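Local coordinates for protein glycerol dehydrogenase (PDB 1TA9) that catalyses the zinc-dependent, NAD+-linked oxidation of glycerol to dihydroxyacetone, a step in the assimilation of glycerol by fission yeast, at residues D216-A221 against E289-V294; G231-T236 against D269-Y274; S242-N247 against A259-A264; I279-N282 against C287-A290. All coordinates share one frame; numbering follows the deposited sequence.

Contact 1: residues D216-A221 against E289-V294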
loop_
_atom_site.group_PDB
_atom_site.type_symbol
_atom_site.label_atom_id
_atom_site.label_comp_id
_atom_site.label_asym_id
_atom_site.label_seq_id
_atom_site.Cartn_x
_atom_site.Cartn_y
_atom_site.Cartn_z
ATOM N N ASP B 216 11.563 -34.145 23.811
ATOM C CA ASP B 216 12.724 -34.946 23.433
ATOM C C ASP B 216 12.175 -36.232 22.830
ATOM O O ASP B 216 12.764 -36.817 21.918
ATOM C CB ASP B 216 13.604 -35.262 24.642
ATOM C CG ASP B 216 14.909 -35.928 24.245
ATOM O OD1 ASP B 216 15.040 -37.158 24.429
ATOM O OD2 ASP B 216 15.802 -35.221 23.730
ATOM N N VAL B 217 11.033 -36.671 23.346
ATOM C CA VAL B 217 10.384 -37.869 22.831
ATOM C C VAL B 217 9.796 -37.541 21.458
ATOM O O VAL B 217 9.894 -38.330 20.514
ATOM C CB VAL B 217 9.248 -38.329 23.760
ATOM C CG1 VAL B 217 8.477 -39.481 23.118
ATOM C CG2 VAL B 217 9.820 -38.754 25.107
ATOM N N ILE B 218 9.193 -36.363 21.351
ATOM C CA ILE B 218 8.588 -35.939 20.095
ATOM C C ILE B 218 9.619 -35.784 18.970
ATOM O O ILE B 218 9.401 -36.263 17.855
ATOM C CB ILE B 218 7.827 -34.591 20.263
ATOM C CG1 ILE B 218 6.824 -34.681 21.419
ATOM C CG2 ILE B 218 7.110 -34.239 18.974
ATOM C CD1 ILE B 218 5.821 -35.819 21.302
ATOM N N VAL B 219 10.745 -35.137 19.257
ATOM C CA VAL B 219 11.761 -34.912 18.227
ATOM C C VAL B 219 12.435 -36.204 17.753
ATOM O O VAL B 219 12.980 -36.250 16.651
ATOM C CB VAL B 219 12.847 -33.912 18.711
ATOM C CG1 VAL B 219 13.862 -34.615 19.594
ATOM C CG2 VAL B 219 13.527 -33.250 17.510
ATOM N N ARG B 220 12.385 -37.246 18.580
ATOM C CA ARG B 220 12.991 -38.538 18.243
ATOM C C ARG B 220 12.085 -39.417 17.386
ATOM O O ARG B 220 12.532 -40.408 16.811
ATOM C CB ARG B 220 13.358 -39.305 19.521
ATOM C CG ARG B 220 14.573 -38.770 20.261
ATOM C CD ARG B 220 14.747 -39.489 21.599
ATOM N NE ARG B 220 15.945 -39.050 22.313
ATOM C CZ ARG B 220 17.181 -39.438 22.009
ATOM N NH1 ARG B 220 17.389 -40.278 21.002
ATOM N NH2 ARG B 220 18.212 -38.987 22.714
ATOM N N ALA B 221 10.811 -39.063 17.299
ATOM C CA ALA B 221 9.872 -39.852 16.508
ATOM C C ALA B 221 10.021 -39.547 15.019
ATOM O O ALA B 221 10.491 -38.474 14.641
ATOM C CB ALA B 221 8.450 -39.557 16.956
ATOM N N GLU B 289 13.417 -23.990 18.704
ATOM C CA GLU B 289 12.216 -23.319 19.191
ATOM C C GLU B 289 11.148 -23.426 18.099
ATOM O O GLU B 289 9.956 -23.539 18.387
ATOM C CB GLU B 289 12.501 -21.848 19.525
ATOM C CG GLU B 289 11.313 -21.132 20.180
ATOM C CD GLU B 289 11.669 -19.760 20.734
ATOM O OE1 GLU B 289 10.748 -19.041 21.182
ATOM O OE2 GLU B 289 12.866 -19.400 20.730
ATOM N N ALA B 290 11.584 -23.414 16.845
ATOM C CA ALA B 290 10.659 -23.529 15.724
ATOM C C ALA B 290 9.903 -24.855 15.836
ATOM O O ALA B 290 8.682 -24.904 15.662
ATOM C CB ALA B 290 11.426 -23.462 14.401
ATOM N N PHE B 291 10.636 -25.927 16.126
ATOM C CA PHE B 291 10.040 -27.252 16.290
ATOM C C PHE B 291 9.059 -27.200 17.458
ATOM O O PHE B 291 7.926 -27.669 17.357
ATOM C CB PHE B 291 11.129 -28.296 16.586
ATOM C CG PHE B 291 10.585 -29.650 16.986
ATOM C CD1 PHE B 291 10.007 -30.492 16.041
ATOM C CD2 PHE B 291 10.657 -30.080 18.309
ATOM C CE1 PHE B 291 9.506 -31.745 16.404
ATOM C CE2 PHE B 291 10.159 -31.330 18.685
ATOM C CZ PHE B 291 9.582 -32.163 17.728
ATOM N N GLU B 292 9.502 -26.632 18.576
ATOM C CA GLU B 292 8.641 -26.524 19.750
ATOM C C GLU B 292 7.379 -25.714 19.443
ATOM O O GLU B 292 6.308 -25.996 19.983
ATOM C CB GLU B 292 9.406 -25.873 20.910
ATOM C CG GLU B 292 10.613 -26.675 21.394
ATOM C CD GLU B 292 10.359 -27.411 22.703
ATOM O OE1 GLU B 292 11.236 -28.193 23.123
ATOM O OE2 GLU B 292 9.291 -27.205 23.322
ATOM N N ASN B 293 7.499 -24.704 18.584
ATOM C CA ASN B 293 6.340 -23.885 18.238
ATOM C C ASN B 293 5.270 -24.716 17.543
ATOM O O ASN B 293 4.072 -24.568 17.811
ATOM C CB ASN B 293 6.732 -22.728 17.314
ATOM C CG ASN B 293 7.560 -21.674 18.013
ATOM O OD1 ASN B 293 7.543 -21.561 19.243
ATOM N ND2 ASN B 293 8.275 -20.876 17.229
ATOM N N VAL B 294 5.708 -25.588 16.642
ATOM C CA VAL B 294 4.778 -26.430 15.904
ATOM C C VAL B 294 4.193 -27.519 16.798
ATOM O O VAL B 294 3.057 -27.952 16.594
ATOM C CB VAL B 294 5.462 -27.035 14.657
ATOM C CG1 VAL B 294 4.517 -27.996 13.942
ATOM C CG2 VAL B 294 5.865 -25.904 13.715
#
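Phe291 reaches from the first turns of helix 289-307 to the short helix 215-220, where Ile218 and Val219 receive its ring. The aromatic part is a CH-pi contact. Val219 CG2 lies over one face of the Phe291 ring, 4.2 Å from the centroid and 16° off the ring normal. It is displaced toward the rim, on the side of CE2 and CZ. The aliphatic part involves the far end of the same ring. Ile218 CG2 comes within 3.5 Å of Phe291 CZ, meeting the ring obliquely. Val219 CB is 3.7 Å from Phe291 CE2. The backbone is touched too, with Val219 N 3.5 Å from Phe291 CZ. In Phe291 the ring-bearing CG is anti to the backbone N (chi1 171°), which directs the ring toward Ile218 and Val219. All three residues are buried, and the contact is apolar packing of one ring against two aliphatic side chains.

Within helix 215-220, Arg220 NE donates to Asp216 OD1 at 3.0 Å, one turn apart, as a salt bridge. The acceptor lies in the guanidinium plane, while the donor sits 40° out of the carboxylate plane. Asp216 OD2 has a second cationic partner, Arg76.

Helix 215-220 directly follows strand 210-214 of the parallel sheet in the nucleotide-binding domain. Ile218 is also near Ala179, which probably contacts NAD+. Leu226 of helix 223-245 packs against Phe291 as well. The contact joins the short helix that follows strand 210-214 to the start of helix 289-307.

Contact 2: residues G231-T236 against D269-Y274. With K (potassium ion), chain J; ZN (zinc ion), chain I.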
loop_
_atom_site.group_PDB
_atom_site.type_symbol
_atom_site.label_atom_id
_atom_site.label_comp_id
_atom_site.label_asym_id
_atom_site.label_seq_id
_atom_site.Cartn_x
_atom_site.Cartn_y
_atom_site.Cartn_z
ATOM N N GLY B 231 -0.945 -31.683 9.228
ATOM C CA GLY B 231 -2.107 -31.854 8.376
ATOM C C GLY B 231 -3.385 -31.669 9.168
ATOM O O GLY B 231 -4.346 -31.057 8.696
ATOM N N ASP B 232 -3.399 -32.196 10.386
ATOM C CA ASP B 232 -4.570 -32.072 11.237
ATOM C C ASP B 232 -4.698 -30.611 11.677
ATOM O O ASP B 232 -5.788 -30.043 11.664
ATOM C CB ASP B 232 -4.429 -32.978 12.465
ATOM C CG ASP B 232 -5.766 -33.292 13.112
ATOM O OD1 ASP B 232 -5.783 -33.777 14.264
ATOM O OD2 ASP B 232 -6.801 -33.062 12.457
ATOM N N ALA B 233 -3.577 -30.000 12.048
ATOM C CA ALA B 233 -3.589 -28.611 12.501
ATOM C C ALA B 233 -4.046 -27.643 11.399
ATOM O O ALA B 233 -4.702 -26.634 11.678
ATOM C CB ALA B 233 -2.202 -28.220 13.014
ATOM N N LEU B 234 -3.705 -27.950 10.152
ATOM C CA LEU B 234 -4.106 -27.099 9.033
ATOM C C LEU B 234 -5.619 -26.987 8.848
ATOM O O LEU B 234 -6.112 -25.967 8.367
ATOM C CB LEU B 234 -3.483 -27.604 7.727
ATOM C CG LEU B 234 -2.036 -27.187 7.460
ATOM C CD1 LEU B 234 -1.510 -27.932 6.238
ATOM C CD2 LEU B 234 -1.970 -25.681 7.248
ATOM N N SER B 235 -6.365 -28.019 9.220
ATOM C CA SER B 235 -7.811 -27.963 9.048
ATOM C C SER B 235 -8.520 -27.148 10.129
ATOM O O SER B 235 -9.645 -26.690 9.928
ATOM C CB SER B 235 -8.402 -29.374 9.013
ATOM O OG SER B 235 -8.379 -29.975 10.291
ATOM N N THR B 236 -7.857 -26.954 11.264
ATOM C CA THR B 236 -8.449 -26.216 12.372
ATOM C C THR B 236 -9.005 -24.844 12.001
ATOM O O THR B 236 -10.183 -24.571 12.233
ATOM C CB THR B 236 -7.445 -26.033 13.526
ATOM O OG1 THR B 236 -7.030 -27.318 14.001
ATOM C CG2 THR B 236 -8.085 -25.261 14.673
ATOM N N ASP B 269 -1.260 -19.146 11.841
ATOM C CA ASP B 269 -0.081 -18.290 11.753
ATOM C C ASP B 269 1.221 -18.996 12.102
ATOM O O ASP B 269 2.247 -18.786 11.451
ATOM C CB ASP B 269 -0.236 -17.079 12.671
ATOM C CG ASP B 269 -1.253 -16.077 12.157
ATOM O OD1 ASP B 269 -1.469 -15.057 12.847
ATOM O OD2 ASP B 269 -1.834 -16.304 11.073
ATOM N N THR B 270 1.183 -19.820 13.142
ATOM C CA THR B 270 2.377 -20.543 13.579
ATOM C C THR B 270 2.832 -21.556 12.532
ATOM O O THR B 270 4.032 -21.704 12.270
ATOM C CB THR B 270 2.113 -21.253 14.919
ATOM O OG1 THR B 270 1.761 -20.271 15.901
ATOM C CG2 THR B 270 3.354 -22.008 15.391
ATOM N N LEU B 271 1.879 -22.253 11.925
ATOM C CA LEU B 271 2.228 -23.234 10.908
ATOM C C LEU B 271 2.857 -22.534 9.704
ATOM O O LEU B 271 3.850 -23.004 9.149
ATOM C CB LEU B 271 0.986 -24.005 10.466
ATOM C CG LEU B 271 0.325 -24.891 11.524
ATOM C CD1 LEU B 271 -0.924 -25.516 10.922
ATOM C CD2 LEU B 271 1.303 -25.980 11.991
ATOM N N GLU B 272 2.273 -21.411 9.302
ATOM C CA GLU B 272 2.793 -20.661 8.167
ATOM C C GLU B 272 4.239 -20.233 8.389
ATOM O O GLU B 272 5.063 -20.300 7.481
ATOM C CB GLU B 272 1.922 -19.430 7.901
ATOM C CG GLU B 272 0.643 -19.751 7.139
ATOM C CD GLU B 272 -0.198 -18.520 6.841
ATOM O OE1 GLU B 272 0.376 -17.462 6.496
ATOM O OE2 GLU B 272 -1.439 -18.617 6.937
ATOM N N LYS B 273 4.551 -19.808 9.604
ATOM C CA LYS B 273 5.900 -19.355 9.915
ATOM C C LYS B 273 6.894 -20.475 10.199
ATOM O O LYS B 273 8.036 -20.426 9.743
ATOM C CB LYS B 273 5.889 -18.436 11.140
ATOM C CG LYS B 273 5.203 -17.092 10.959
ATOM C CD LYS B 273 5.216 -16.334 12.287
ATOM C CE LYS B 273 4.556 -14.969 12.178
ATOM N NZ LYS B 273 4.572 -14.276 13.501
ATOM N N TYR B 274 6.449 -21.496 10.925
ATOM C CA TYR B 274 7.351 -22.557 11.353
ATOM C C TYR B 274 7.159 -24.009 10.920
ATOM O O TYR B 274 7.981 -24.853 11.265
ATOM C CB TYR B 274 7.412 -22.520 12.882
ATOM C CG TYR B 274 7.771 -21.160 13.435
ATOM C CD1 TYR B 274 9.074 -20.680 13.351
ATOM C CD2 TYR B 274 6.799 -20.339 14.013
ATOM C CE1 TYR B 274 9.411 -19.417 13.826
ATOM C CE2 TYR B 274 7.126 -19.065 14.495
ATOM C CZ TYR B 274 8.436 -18.615 14.397
ATOM O OH TYR B 274 8.790 -17.373 14.876
HETATM K K K J . -7.977 -30.154 13.433
HETATM ZN ZN ZN I . -8.267 -34.311 13.572
HETATM O O HOH W 1 -10.199 -28.985 12.840
#
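Leu271 has CG anti to the carbonyl carbon (chi1 -65°) and an extended second torsion (chi2 177°), which carry CD1 across to Ala233 and Leu234. Leu234 also has CG anti to its carbonyl carbon (chi1 -82°), and its CD2 swings round to meet the same methyl. Leu271 CD1 makes the closest approaches. Leu271 CD1 lies 3.6 Å from Ala233 CB and 3.8 Å from Leu234 CD2. It also rests near the backbone at Leu234 N. The small Ala233 side chain lets the leucine tip come close to helix 223-245.

This is helix-to-helix packing between 223-245 and 258-284 in the helical domain of the iron-containing alcohol dehydrogenase family. One side of helix 223-245 faces Leu271, and another carries the metals. Asp232 OD2 binds the zinc ion at 2.2 Å, and His315 and His333 are further zinc ligands. Asp232 OD1 is also near the zinc ion, at 2.6 Å.

The potassium ion sits against the same turn. Asp232 O binds the potassium ion at 2.8 Å, and Thr236 OG1 binds this potassium ion at 3.0 Å. Ser235 OG is a longer ligand of the potassium ion at 3.2 Å, and a water and Asp182 also take part. Asp232 OD2 also reaches the potassium ion, at a long 3.3 Å, and so lies between the two metals. Leu234 is covered further by Phe361 and Met362 of helix 352-364.

Contact 3: residues S242-N247 against A259-A264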
loop_
_atom_site.group_PDB
_atom_site.type_symbol
_atom_site.label_atom_id
_atom_site.label_comp_id
_atom_site.label_asym_id
_atom_site.label_seq_id
_atom_site.Cartn_x
_atom_site.Cartn_y
_atom_site.Cartn_z
ATOM N N SER B 242 -15.423 -21.833 9.417
ATOM C CA SER B 242 -16.668 -22.254 8.772
ATOM C C SER B 242 -17.811 -22.402 9.778
ATOM O O SER B 242 -18.952 -22.045 9.489
ATOM C CB SER B 242 -16.455 -23.584 8.038
ATOM O OG SER B 242 -17.668 -24.037 7.458
ATOM N N VAL B 243 -17.505 -22.947 10.952
ATOM C CA VAL B 243 -18.510 -23.129 11.998
ATOM C C VAL B 243 -18.935 -21.769 12.550
ATOM O O VAL B 243 -20.125 -21.496 12.725
ATOM C CB VAL B 243 -17.954 -23.986 13.165
ATOM C CG1 VAL B 243 -18.955 -24.018 14.330
ATOM C CG2 VAL B 243 -17.672 -25.390 12.682
ATOM N N ILE B 244 -17.951 -20.917 12.820
ATOM C CA ILE B 244 -18.229 -19.588 13.357
ATOM C C ILE B 244 -19.013 -18.716 12.379
ATOM O O ILE B 244 -19.993 -18.076 12.757
ATOM C CB ILE B 244 -16.918 -18.865 13.745
ATOM C CG1 ILE B 244 -16.252 -19.599 14.911
ATOM C CG2 ILE B 244 -17.203 -17.412 14.132
ATOM C CD1 ILE B 244 -14.923 -19.010 15.337
ATOM N N ARG B 245 -18.588 -18.695 11.119
ATOM C CA ARG B 245 -19.268 -17.884 10.118
ATOM C C ARG B 245 -20.664 -18.400 9.789
ATOM O O ARG B 245 -21.503 -17.657 9.272
ATOM C CB ARG B 245 -18.409 -17.783 8.858
ATOM C CG ARG B 245 -17.112 -17.032 9.117
ATOM C CD ARG B 245 -16.340 -16.738 7.848
ATOM N NE ARG B 245 -15.331 -15.713 8.091
ATOM C CZ ARG B 245 -14.607 -15.133 7.139
ATOM N NH1 ARG B 245 -14.774 -15.482 5.868
ATOM N NH2 ARG B 245 -13.729 -14.190 7.459
ATOM N N SER B 246 -20.914 -19.670 10.093
ATOM C CA SER B 246 -22.224 -20.267 9.857
ATOM C C SER B 246 -23.099 -20.069 11.095
ATOM O O SER B 246 -24.277 -20.428 11.098
ATOM C CB SER B 246 -22.089 -21.768 9.570
ATOM O OG SER B 246 -21.392 -22.009 8.361
ATOM N N ASN B 247 -22.511 -19.494 12.145
ATOM C CA ASN B 247 -23.211 -19.254 13.406
ATOM C C ASN B 247 -23.783 -20.550 13.978
ATOM O O ASN B 247 -24.907 -20.577 14.483
ATOM C CB ASN B 247 -24.336 -18.233 13.211
ATOM C CG ASN B 247 -23.822 -16.871 12.772
ATOM O OD1 ASN B 247 -23.183 -16.151 13.543
ATOM N ND2 ASN B 247 -24.092 -16.517 11.524
ATOM N N ALA B 259 -12.087 -15.741 21.871
ATOM C CA ALA B 259 -10.807 -16.329 22.257
ATOM C C ALA B 259 -10.485 -17.585 21.448
ATOM O O ALA B 259 -9.360 -17.755 20.973
ATOM C CB ALA B 259 -10.815 -16.655 23.748
ATOM N N GLY B 260 -11.470 -18.464 21.293
ATOM C CA GLY B 260 -11.240 -19.683 20.537
ATOM C C GLY B 260 -10.867 -19.378 19.095
ATOM O O GLY B 260 -10.007 -20.037 18.503
ATOM N N ARG B 261 -11.512 -18.365 18.528
ATOM C CA ARG B 261 -11.246 -17.984 17.149
ATOM C C ARG B 261 -9.813 -17.480 16.985
ATOM O O ARG B 261 -9.173 -17.736 15.970
ATOM C CB ARG B 261 -12.238 -16.913 16.703
ATOM C CG ARG B 261 -12.218 -16.654 15.208
ATOM C CD ARG B 261 -13.309 -15.691 14.804
ATOM N NE ARG B 261 -13.488 -15.672 13.353
ATOM C CZ ARG B 261 -14.380 -14.915 12.724
ATOM N NH1 ARG B 261 -15.174 -14.112 13.421
ATOM N NH2 ARG B 261 -14.481 -14.964 11.402
ATOM N N TYR B 262 -9.304 -16.774 17.991
ATOM C CA TYR B 262 -7.937 -16.259 17.926
ATOM C C TYR B 262 -6.907 -17.362 18.134
ATOM O O TYR B 262 -5.794 -17.286 17.610
ATOM C CB TYR B 262 -7.734 -15.146 18.957
ATOM C CG TYR B 262 -7.999 -13.768 18.392
ATOM C CD1 TYR B 262 -6.946 -12.928 18.034
ATOM C CD2 TYR B 262 -9.304 -13.318 18.183
ATOM C CE1 TYR B 262 -7.184 -11.673 17.483
ATOM C CE2 TYR B 262 -9.553 -12.068 17.633
ATOM C CZ TYR B 262 -8.488 -11.250 17.286
ATOM O OH TYR B 262 -8.732 -10.013 16.736
ATOM N N ILE B 263 -7.268 -18.389 18.895
ATOM C CA ILE B 263 -6.345 -19.500 19.113
ATOM C C ILE B 263 -6.242 -20.287 17.808
ATOM O O ILE B 263 -5.182 -20.814 17.476
ATOM C CB ILE B 263 -6.821 -20.416 20.264
ATOM C CG1 ILE B 263 -6.857 -19.611 21.570
ATOM C CG2 ILE B 263 -5.874 -21.605 20.420
ATOM C CD1 ILE B 263 -7.439 -20.364 22.753
ATOM N N ALA B 264 -7.345 -20.356 17.062
ATOM C CA ALA B 264 -7.341 -21.049 15.776
ATOM C C ALA B 264 -6.432 -20.258 14.835
ATOM O O ALA B 264 -5.696 -20.835 14.033
ATOM C CB ALA B 264 -8.752 -21.127 15.202
#
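The guanidinium of Arg261 has Ile244 CG2 over one face, 3.8 Å above the plane and offset toward the rim. Its edge is turned to Arg245, with Arg261 NH2 3.5 Å from Arg245 NE. That nitrogen also lies at the edge of the Arg245 guanidinium, near its plane. The two guanidinium planes are 87° apart, so the groups meet almost perpendicularly and do not stack.

The rest of the contact is aliphatic. Ile244 CD1 lies along the stem of Arg261, 3.6 Å from Arg261 CG and 3.7 Å from Arg261 CB. Arg261 has CG anti to the backbone N (chi1 -168°) and an extended chain from there. This lays its whole length across Ile244, from CB at the helix to NH1 at the tip. Ile244 is also packed by Ala256, in the connection between helices 223-245 and 258-284.

Helix 223-245 ends here. Asn247 has a positive phi (57°) and closes the last turn in a Schellman motif. Ser246 OG donates to Ser242 O at 2.7 Å.

Arg245 NE and Arg261 NH2 are both donors and do not bond to each other. Glu241, just before the 242-247 segment, serves both arginines: it forms a salt bridge with Arg261 NE and a long, weak ion pair with Arg245 NE. The shared carboxylate probably offsets the closeness of the two positive charges.

Contact 4: residues I279-N282 against C287-A290; sequences ILSN and CTEA
The tight connection between helices 258-284 and 289-307 ends in an N-cap, and this contact ties that cap back to the preceding helix. Thr288 is the N-cap residue of helix 289-307. Thr288 OG1 donates to Ser281 OG at 2.7 Å, and it also accepts a hydrogen bond from Phe291 N, in the first turn of the new helix. One hydroxyl thus links two helices.

In Thr288 the OG1 stands between the backbone N and the carbonyl carbon (chi1 52°). From there it can reach both Phe291 N and Ser281. Thr288 CG2 lies beside the bond, 3.6 Å from Ser281 OG. Ser281 OG has a further bond to Ser277 O, one turn back in its own helix. The buried pair of hydroxyls is therefore well supplied with partners.

The site lies at a subunit interface. Thr288 packs on Ala416 of a second subunit, and Ser281 OG has a weak hydrogen bond to Tyr420 of that subunit. The backbones are nearest at Ser281 and Cys287, whose CA atoms are 6.6 Å apart. The arrangement is a short connection between consecutive helices, with the N-cap threonine of the second helix bonded to the last turn of the first.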
loop_
_atom_site.group_PDB
_atom_site.type_symbol
_atom_site.label_atom_id
_atom_site.label_comp_id
_atom_site.label_asym_id
_atom_site.label_seq_id
_atom_site.Cartn_x
_atom_site.Cartn_y
_atom_site.Cartn_z
ATOM N N ILE B 279 9.683 -29.248 10.524
ATOM C CA ILE B 279 9.870 -30.492 9.784
ATOM C C ILE B 279 11.364 -30.776 9.596
ATOM O O ILE B 279 11.837 -31.885 9.865
ATOM C CB ILE B 279 9.177 -30.425 8.401
ATOM C CG1 ILE B 279 7.657 -30.464 8.586
ATOM C CG2 ILE B 279 9.647 -31.580 7.527
ATOM C CD1 ILE B 279 6.865 -30.292 7.288
ATOM N N LEU B 280 12.106 -29.779 9.124
ATOM C CA LEU B 280 13.544 -29.947 8.930
ATOM C C LEU B 280 14.214 -30.263 10.270
ATOM O O LEU B 280 15.079 -31.138 10.352
ATOM C CB LEU B 280 14.150 -28.677 8.314
ATOM C CG LEU B 280 13.717 -28.401 6.867
ATOM C CD1 LEU B 280 14.099 -26.989 6.459
ATOM C CD2 LEU B 280 14.371 -29.419 5.940
ATOM N N SER B 281 13.803 -29.560 11.322
ATOM C CA SER B 281 14.358 -29.782 12.655
ATOM C C SER B 281 14.128 -31.223 13.124
ATOM O O SER B 281 15.063 -31.900 13.565
ATOM C CB SER B 281 13.732 -28.803 13.662
ATOM O OG SER B 281 14.152 -27.469 13.412
ATOM N N ASN B 282 12.881 -31.683 13.026
ATOM C CA ASN B 282 12.502 -33.045 13.429
ATOM C C ASN B 282 13.351 -34.047 12.640
ATOM O O ASN B 282 13.913 -34.994 13.204
ATOM C CB ASN B 282 11.005 -33.253 13.133
ATOM C CG ASN B 282 10.425 -34.518 13.762
ATOM O OD1 ASN B 282 9.211 -34.736 13.700
ATOM N ND2 ASN B 282 11.275 -35.351 14.364
ATOM N N CYS B 287 15.826 -30.169 18.542
ATOM C CA CYS B 287 14.675 -29.556 19.194
ATOM C C CYS B 287 14.786 -28.031 19.232
ATOM O O CYS B 287 15.020 -27.443 20.286
ATOM C CB CYS B 287 14.556 -30.132 20.617
ATOM S SG CYS B 287 12.958 -29.936 21.455
ATOM N N THR B 288 14.619 -27.398 18.073
ATOM C CA THR B 288 14.687 -25.937 17.960
ATOM C C THR B 288 13.407 -25.306 18.497
ATOM O O THR B 288 12.420 -26.003 18.714
ATOM C CB THR B 288 14.821 -25.503 16.493
ATOM O OG1 THR B 288 13.779 -26.120 15.726
ATOM C CG2 THR B 288 16.177 -25.909 15.933
ATOM N N GLU B 289 13.417 -23.990 18.704
ATOM C CA GLU B 289 12.216 -23.319 19.191
ATOM C C GLU B 289 11.148 -23.426 18.099
ATOM O O GLU B 289 9.956 -23.539 18.387
ATOM C CB GLU B 289 12.501 -21.848 19.525
ATOM C CG GLU B 289 11.313 -21.132 20.180
ATOM C CD GLU B 289 11.669 -19.760 20.734
ATOM O OE1 GLU B 289 10.748 -19.041 21.182
ATOM O OE2 GLU B 289 12.866 -19.400 20.730
ATOM N N ALA B 290 11.584 -23.414 16.845
ATOM C CA ALA B 290 10.659 -23.529 15.724
ATOM C C ALA B 290 9.903 -24.855 15.836
ATOM O O ALA B 290 8.682 -24.904 15.662
ATOM C CB ALA B 290 11.426 -23.462 14.401
#

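Overall arrangement
Contacts 2 and 3 both join helix 223-245 to helix 258-284, with centres 15 Å apart. Contact 3 lies closer to the connection between these helices and is nested inside contact 2. Contact 1 encloses both along the chain, because it brings helix 215-220 to helix 289-307. Contact 4 follows contacts 2 and 3 along the chain. Its centre is only 6 Å from that of contact 1, and the two share Glu289 and Ala290. The centres of contacts 3 and 4 are about 29 Å apart. Contacts 1 and 4 thus lie together near the start of helix 289-307, with contact 2 by the metal site; all four border other subunits.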